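Local coordinates for protein Cas6b (Methanococcus maripaludis, PDB 4Z7K) that probably processes CRISPR RNA as a Cas6-family endoribonuclease, holding RNA that lacks a stem-loop, at residues B[104-109]-B[194-199]; B[147-152]-B[165-170]. All coordinates share one frame; numbering follows the deposited sequence.

Contact 1: B[104-109]-B[194-199]; sequences DHFGTT and INFDIP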
loop_
_atom_site.group_PDB
_atom_site.type_symbol
_atom_site.label_atom_id
_atom_site.label_comp_id
_atom_site.label_asym_id
_atom_site.label_seq_id
_atom_site.Cartn_x
_atom_site.Cartn_y
_atom_site.Cartn_z
ATOM N N ASP B 104 -9.071 -4.895 -33.251
ATOM C CA ASP B 104 -7.743 -4.678 -33.846
ATOM C C ASP B 104 -6.636 -5.338 -32.973
ATOM O O ASP B 104 -6.902 -5.798 -31.851
ATOM C CB ASP B 104 -7.466 -3.172 -34.107
ATOM C CG ASP B 104 -8.274 -2.597 -35.332
ATOM O OD1 ASP B 104 -9.138 -3.299 -35.906
ATOM O OD2 ASP B 104 -7.996 -1.451 -35.766
ATOM N N HIS B 105 -5.417 -5.435 -33.524
ATOM C CA HIS B 105 -4.360 -6.348 -33.034
ATOM C C HIS B 105 -3.988 -6.109 -31.585
ATOM O O HIS B 105 -3.903 -4.983 -31.128
ATOM C CB HIS B 105 -3.082 -6.208 -33.919
ATOM C CG HIS B 105 -2.002 -7.239 -33.664
ATOM N ND1 HIS B 105 -0.889 -7.361 -34.474
ATOM C CD2 HIS B 105 -1.867 -8.194 -32.711
ATOM C CE1 HIS B 105 -0.119 -8.339 -34.029
ATOM N NE2 HIS B 105 -0.688 -8.861 -32.958
ATOM N N PHE B 106 -3.749 -7.203 -30.875
ATOM C CA PHE B 106 -3.220 -7.181 -29.517
ATOM C C PHE B 106 -2.138 -8.253 -29.380
ATOM O O PHE B 106 -2.408 -9.434 -29.596
ATOM C CB PHE B 106 -4.342 -7.418 -28.503
ATOM C CG PHE B 106 -3.877 -7.563 -27.082
ATOM C CD1 PHE B 106 -3.968 -6.505 -26.205
ATOM C CD2 PHE B 106 -3.387 -8.761 -26.613
ATOM C CE1 PHE B 106 -3.569 -6.634 -24.888
ATOM C CE2 PHE B 106 -2.975 -8.891 -25.305
ATOM C CZ PHE B 106 -3.072 -7.825 -24.439
ATOM N N GLY B 107 -0.922 -7.869 -29.016
ATOM C CA GLY B 107 0.142 -8.856 -28.966
ATOM C C GLY B 107 1.519 -8.302 -29.226
ATOM O O GLY B 107 1.654 -7.144 -29.606
ATOM N N THR B 108 2.547 -9.116 -29.006
ATOM C CA THR B 108 3.902 -8.628 -29.192
ATOM C C THR B 108 4.224 -8.427 -30.666
ATOM O O THR B 108 3.871 -9.230 -31.526
ATOM C CB THR B 108 4.935 -9.566 -28.580
ATOM O OG1 THR B 108 4.899 -10.814 -29.273
ATOM C CG2 THR B 108 4.615 -9.811 -27.141
ATOM N N THR B 109 4.901 -7.323 -30.929
ATOM C CA THR B 109 5.307 -6.933 -32.261
ATOM C C THR B 109 6.820 -6.766 -32.332
ATOM O O THR B 109 7.457 -6.382 -31.349
ATOM C CB THR B 109 4.621 -5.630 -32.664
ATOM O OG1 THR B 109 4.991 -4.595 -31.736
ATOM C CG2 THR B 109 3.109 -5.812 -32.610
ATOM N N ILE B 194 7.389 0.782 -26.937
ATOM C CA ILE B 194 7.436 -0.643 -26.605
ATOM C C ILE B 194 7.190 -1.543 -27.816
ATOM O O ILE B 194 6.551 -1.131 -28.790
ATOM C CB ILE B 194 6.403 -0.970 -25.472
ATOM C CG1 ILE B 194 6.661 -2.332 -24.845
ATOM C CG2 ILE B 194 4.973 -0.864 -25.960
ATOM C CD1 ILE B 194 6.026 -2.458 -23.504
ATOM N N ASN B 195 7.730 -2.762 -27.759
ATOM C CA ASN B 195 7.515 -3.760 -28.798
ATOM C C ASN B 195 6.268 -4.546 -28.474
ATOM O O ASN B 195 6.226 -5.760 -28.659
ATOM C CB ASN B 195 8.712 -4.704 -28.949
ATOM C CG ASN B 195 8.964 -5.548 -27.715
ATOM O OD1 ASN B 195 8.809 -5.086 -26.594
ATOM N ND2 ASN B 195 9.360 -6.797 -27.924
ATOM N N PHE B 196 5.288 -3.870 -27.892
ATOM C CA PHE B 196 3.991 -4.485 -27.683
ATOM C C PHE B 196 2.862 -3.662 -28.274
ATOM O O PHE B 196 2.972 -2.441 -28.390
ATOM C CB PHE B 196 3.731 -4.711 -26.211
ATOM C CG PHE B 196 2.649 -5.703 -25.958
ATOM C CD1 PHE B 196 2.885 -7.052 -26.140
ATOM C CD2 PHE B 196 1.406 -5.301 -25.540
ATOM C CE1 PHE B 196 1.906 -7.967 -25.908
ATOM C CE2 PHE B 196 0.425 -6.225 -25.304
ATOM C CZ PHE B 196 0.672 -7.552 -25.491
ATOM N N ASP B 197 1.768 -4.325 -28.632
ATOM C CA ASP B 197 0.672 -3.636 -29.297
ATOM C C ASP B 197 -0.554 -3.481 -28.411
ATOM O O ASP B 197 -1.139 -4.458 -27.985
ATOM C CB ASP B 197 0.296 -4.370 -30.570
ATOM C CG ASP B 197 -0.406 -3.482 -31.555
ATOM O OD1 ASP B 197 -1.348 -2.753 -31.162
ATOM O OD2 ASP B 197 0.012 -3.497 -32.730
ATOM N N ILE B 198 -0.946 -2.241 -28.161
ATOM C CA ILE B 198 -2.107 -1.939 -27.338
ATOM C C ILE B 198 -3.173 -1.215 -28.148
ATOM O O ILE B 198 -2.892 -0.167 -28.746
ATOM C CB ILE B 198 -1.753 -1.048 -26.123
ATOM C CG1 ILE B 198 -0.426 -1.466 -25.492
ATOM C CG2 ILE B 198 -2.876 -1.057 -25.100
ATOM C CD1 ILE B 198 -0.026 -0.607 -24.298
ATOM N N PRO B 199 -4.386 -1.788 -28.211
ATOM C CA PRO B 199 -5.564 -1.096 -28.756
ATOM C C PRO B 199 -5.925 0.154 -27.934
ATOM O O PRO B 199 -5.704 0.166 -26.719
ATOM C CB PRO B 199 -6.667 -2.153 -28.652
ATOM C CG PRO B 199 -5.953 -3.436 -28.736
ATOM C CD PRO B 199 -4.638 -3.225 -28.021
#

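Contact 2: B[147-152]-B[165-170]; sequences VLIGNI and EKLKVK. With nucleotides of chain C.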
loop_
_atom_site.group_PDB
_atom_site.type_symbol
_atom_site.label_atom_id
_atom_site.label_comp_id
_atom_site.label_asym_id
_atom_site.label_seq_id
_atom_site.Cartn_x
_atom_site.Cartn_y
_atom_site.Cartn_z
ATOM N N VAL B 147 8.154 -1.838 -13.628
ATOM C CA VAL B 147 6.753 -1.887 -13.284
ATOM C C VAL B 147 5.916 -1.964 -14.552
ATOM O O VAL B 147 5.015 -2.791 -14.636
ATOM C CB VAL B 147 6.362 -0.673 -12.431
ATOM C CG1 VAL B 147 4.877 -0.602 -12.242
ATOM C CG2 VAL B 147 7.072 -0.749 -11.093
ATOM N N LEU B 148 6.272 -1.172 -15.565
ATOM C CA LEU B 148 5.480 -1.114 -16.789
ATOM C C LEU B 148 5.477 -2.459 -17.490
ATOM O O LEU B 148 4.449 -2.864 -18.029
ATOM C CB LEU B 148 5.968 -0.024 -17.741
ATOM C CG LEU B 148 5.071 0.189 -18.976
ATOM C CD1 LEU B 148 5.029 1.635 -19.361
ATOM C CD2 LEU B 148 5.506 -0.624 -20.182
ATOM N N ILE B 149 6.617 -3.145 -17.515
ATOM C CA ILE B 149 6.639 -4.500 -18.073
ATOM C C ILE B 149 5.661 -5.393 -17.323
ATOM O O ILE B 149 4.937 -6.184 -17.923
ATOM C CB ILE B 149 8.010 -5.158 -17.978
ATOM C CG1 ILE B 149 9.041 -4.387 -18.796
ATOM C CG2 ILE B 149 7.926 -6.580 -18.510
ATOM C CD1 ILE B 149 8.905 -4.594 -20.292
ATOM N N GLY B 150 5.648 -5.245 -16.003
ATOM C CA GLY B 150 4.773 -6.022 -15.147
ATOM C C GLY B 150 3.326 -5.765 -15.473
ATOM O O GLY B 150 2.520 -6.696 -15.545
ATOM N N ASN B 151 2.996 -4.488 -15.631
ATOM C CA ASN B 151 1.653 -4.094 -15.994
ATOM C C ASN B 151 1.251 -4.740 -17.304
ATOM O O ASN B 151 0.184 -5.332 -17.374
ATOM C CB ASN B 151 1.538 -2.582 -16.075
ATOM C CG ASN B 151 1.518 -1.923 -14.693
ATOM O OD1 ASN B 151 1.388 -2.593 -13.667
ATOM N ND2 ASN B 151 1.639 -0.603 -14.669
ATOM N N ILE B 152 2.098 -4.685 -18.330
ATOM C CA ILE B 152 1.760 -5.388 -19.570
ATOM C C ILE B 152 1.612 -6.904 -19.327
ATOM O O ILE B 152 0.739 -7.554 -19.905
ATOM C CB ILE B 152 2.817 -5.185 -20.679
ATOM C CG1 ILE B 152 2.952 -3.725 -21.062
ATOM C CG2 ILE B 152 2.419 -5.968 -21.940
ATOM C CD1 ILE B 152 1.773 -3.213 -21.817
ATOM N N GLU B 165 7.863 -13.699 -26.371
ATOM C CA GLU B 165 9.028 -12.963 -26.846
ATOM C C GLU B 165 9.358 -11.860 -25.825
ATOM O O GLU B 165 8.607 -11.606 -24.889
ATOM C CB GLU B 165 8.785 -12.376 -28.261
ATOM C CG GLU B 165 8.058 -13.339 -29.240
ATOM C CD GLU B 165 8.378 -13.124 -30.725
ATOM O OE1 GLU B 165 9.320 -12.366 -31.052
ATOM O OE2 GLU B 165 7.698 -13.752 -31.572
ATOM N N LYS B 166 10.507 -11.231 -25.996
ATOM C CA LYS B 166 11.040 -10.292 -25.008
ATOM C C LYS B 166 10.538 -8.852 -25.115
ATOM O O LYS B 166 10.716 -8.199 -26.151
ATOM C CB LYS B 166 12.562 -10.281 -25.080
ATOM C CG LYS B 166 13.187 -9.346 -24.077
ATOM C CD LYS B 166 14.638 -9.681 -23.856
ATOM C CE LYS B 166 15.226 -8.736 -22.844
ATOM N NZ LYS B 166 16.671 -8.524 -23.084
ATOM N N LEU B 167 9.907 -8.360 -24.051
ATOM C CA LEU B 167 9.509 -6.949 -24.006
ATOM C C LEU B 167 10.655 -6.019 -23.596
ATOM O O LEU B 167 11.409 -6.301 -22.659
ATOM C CB LEU B 167 8.342 -6.752 -23.054
ATOM C CG LEU B 167 7.151 -7.656 -23.316
ATOM C CD1 LEU B 167 6.101 -7.369 -22.261
ATOM C CD2 LEU B 167 6.612 -7.414 -24.728
ATOM N N LYS B 168 10.760 -4.892 -24.291
ATOM C CA LYS B 168 11.704 -3.847 -23.937
ATOM C C LYS B 168 11.015 -2.505 -23.983
ATOM O O LYS B 168 10.198 -2.253 -24.862
ATOM C CB LYS B 168 12.877 -3.859 -24.915
ATOM C CG LYS B 168 12.423 -3.809 -26.394
ATOM C CD LYS B 168 13.552 -3.430 -27.365
ATOM C CE LYS B 168 14.157 -4.606 -28.101
ATOM N NZ LYS B 168 14.970 -4.122 -29.243
ATOM N N VAL B 169 11.372 -1.611 -23.077
ATOM C CA VAL B 169 10.602 -0.383 -22.958
ATOM C C VAL B 169 11.482 0.861 -22.716
ATOM O O VAL B 169 12.464 0.819 -21.981
ATOM C CB VAL B 169 9.539 -0.540 -21.824
ATOM C CG1 VAL B 169 10.178 -1.047 -20.536
ATOM C CG2 VAL B 169 8.777 0.758 -21.586
ATOM N N LYS B 170 11.104 1.970 -23.334
ATOM C CA LYS B 170 11.744 3.248 -23.097
ATOM C C LYS B 170 10.704 4.232 -22.574
ATOM O O LYS B 170 9.580 4.312 -23.076
ATOM C CB LYS B 170 12.404 3.776 -24.374
ATOM C CG LYS B 170 13.029 5.162 -24.236
ATOM C CD LYS B 170 14.001 5.446 -25.379
ATOM C CE LYS B 170 13.373 6.203 -26.536
ATOM N NZ LYS B 170 13.179 7.634 -26.202
ATOM P P A C 20 5.539 -5.694 -8.086
ATOM O OP1 A C 20 6.707 -4.818 -8.351
ATOM O OP2 A C 20 4.544 -5.292 -7.044
ATOM O "O5'" A C 20 4.785 -5.957 -9.476
ATOM C "C5'" A C 20 4.799 -4.985 -10.521
ATOM C "C4'" A C 20 3.612 -5.123 -11.452
ATOM O "O4'" A C 20 3.746 -6.326 -12.259
ATOM C "C3'" A C 20 2.259 -5.265 -10.764
ATOM O "O3'" A C 20 1.692 -4.013 -10.411
ATOM C "C2'" A C 20 1.440 -6.057 -11.774
ATOM O "O2'" A C 20 0.971 -5.205 -12.804
ATOM C "C1'" A C 20 2.504 -6.979 -12.374
ATOM N N9 A C 20 2.615 -8.270 -11.662
ATOM C C8 A C 20 2.840 -8.468 -10.316
ATOM N N7 A C 20 2.923 -9.723 -9.955
ATOM C C5 A C 20 2.764 -10.399 -11.150
ATOM C C6 A C 20 2.758 -11.768 -11.430
ATOM N N6 A C 20 2.932 -12.682 -10.471
ATOM N N1 A C 20 2.575 -12.147 -12.717
ATOM C C2 A C 20 2.413 -11.186 -13.642
ATOM N N3 A C 20 2.401 -9.854 -13.500
ATOM C C4 A C 20 2.591 -9.525 -12.211
ATOM P P A C 18 9.637 -14.642 -13.639
ATOM O OP1 A C 18 10.942 -15.340 -13.733
ATOM O OP2 A C 18 8.917 -14.539 -12.338
ATOM O "O5'" A C 18 9.981 -13.190 -14.176
ATOM C "C5'" A C 18 10.982 -12.396 -13.556
ATOM C "C4'" A C 18 10.957 -10.976 -14.071
ATOM O "O4'" A C 18 10.967 -10.978 -15.527
ATOM C "C3'" A C 18 9.741 -10.160 -13.664
ATOM O "O3'" A C 18 10.153 -8.809 -13.531
ATOM C "C2'" A C 18 8.844 -10.279 -14.889
ATOM O "O2'" A C 18 7.912 -9.235 -15.008
ATOM C "C1'" A C 18 9.870 -10.230 -16.006
ATOM N N9 A C 18 9.448 -10.813 -17.285
ATOM C C8 A C 18 8.746 -11.968 -17.473
ATOM N N7 A C 18 8.529 -12.282 -18.731
ATOM C C5 A C 18 9.141 -11.269 -19.439
ATOM C C6 A C 18 9.259 -11.031 -20.829
ATOM N N6 A C 18 8.736 -11.841 -21.760
ATOM N N1 A C 18 9.936 -9.922 -21.235
ATOM C C2 A C 18 10.447 -9.126 -20.277
ATOM N N3 A C 18 10.397 -9.252 -18.939
ATOM C C4 A C 18 9.724 -10.362 -18.565
#

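Contact 1: B[104-109]-B[194-199]
Gly107, Thr108 and Thr109 run antiparallel to Asn195, Phe196 and Asp197, in a short two-stranded pairing between the end of strand 98-109 and the chain leaving strand 186-194. Strand 98-109 is an edge strand of the N-terminal RAMP domain, so the pairing lies where that domain passes over into the C-terminal one. It rests on the straighter backbone bond, Thr109 N to Asn195 O, 3.1 Å at 162°, and on the non-hydrogen-bonded pair Thr108 and Phe196 next to it; beyond that pair, the bond from Asp197 N to Gly107 O is bent. The face carrying Thr108 and Phe196 is the packed one. Phe196 has CG anti to its backbone N (chi1 -162°), and its ring edge goes into the face of Phe106 in a T-shaped stack, centroids 5.2 Å apart and planes at 89°. Its CZ sits 3.8 Å above the Phe106 plane, displaced from the middle toward the rim. Thr108 CG2 lies in the plane of the Phe196 ring, at its edge, while Pro199 CD meets the edge of Phe106, 3.8 Å from CD1. Helix 137-158 covers both aromatic rings, through Met155 and Ser156 on Phe106 and through Ile152 on Phe196. The loose, solvent side is the exposed Asp104-His105 end, where His105 ND1 stays 4.3 Å from Asp197 OD2, close without touching. Asp197 itself marks the second face, packed on Leu113 and Tyr115. Thr109 turns its OG1 to the carbonyl of Lys111, and the Thr109 and Asp197 side chains cross at about a right angle, with Thr109 CG2 3.8 Å from Asp197 CB.

Contact 2: B[147-152]-B[165-170]
Helix 137-158 packs against the sheet of the C-terminal RAMP domain, whose strand order 2-3-1-4 is that of a ferredoxin-like fold. Here one turn of that helix meets the loop 165-168 and the start of strand 169-177, and bound RNA lies against the same spot. Within the protein the contact is wholly apolar. Ile149 carries most of it: its CD1 comes between Leu167 and Val169, 3.6 Å from Leu167 CB and 3.8 Å from Val169 CG1, and its side chain slides past both of theirs in the opposite direction. Two further pairs cross at a slant. Leu148 CD2 meets Val169 CG2 at 3.8 Å, and Ile152 CG2 meets Leu167 CD1 at 4.0 Å. Since Ile149 CG2 is anti to the backbone N and CG1 lies beside it (chi1 -63°), its two branches serve different partners: CG1 leads to the protein, and CG2 reaches A18 of chain C, 3.7 Å from N3. The segment 165-170 holds the base through main-chain atoms. A18 N6 gives a hydrogen bond of 3.1 Å to Glu165 O, while Leu167 N donates to A18 N1 over 3.2 Å, at 158°. A donor at N6 beside an acceptor at N1 is the Watson-Crick edge of adenine, so this pair of bonds is consistent with selection of that base. O4' of A20 of chain C lies against Gly150 CA, on a different side of the helix from 165-170. Behind the contact, Leu148 rests on Phe192 and Ile194 of strand 186-194, Ile152 on Ile194 and Phe196, and Leu167 on Thr108 of strand 98-109; one step further, Lys170 joins Tyr193 by backbone hydrogen bonding.

Along the chain the order is 104-109, 147-152, 165-170, 194-199, which nests contact 2 inside the loop closed by contact 1. Their centres are 12 Å apart, on the same side of the chain's centre; helix 137-158 supplies one half of contact 2 and lies against Phe106 and Phe196 of contact 1. Asn195, at the corner, ties them together: its ND2 lies 2.6 Å from Lys166 O and its OD1 3.0 Å from Lys168 N, both probable hydrogen bonds, which may help position the loop whose main chain contacts A18 of chain C. Contact 1 pairs strands' ends from the N- and C-terminal sheets; contact 2 is a helix-strand contact of the C-terminal domain, beside which the RNA lies.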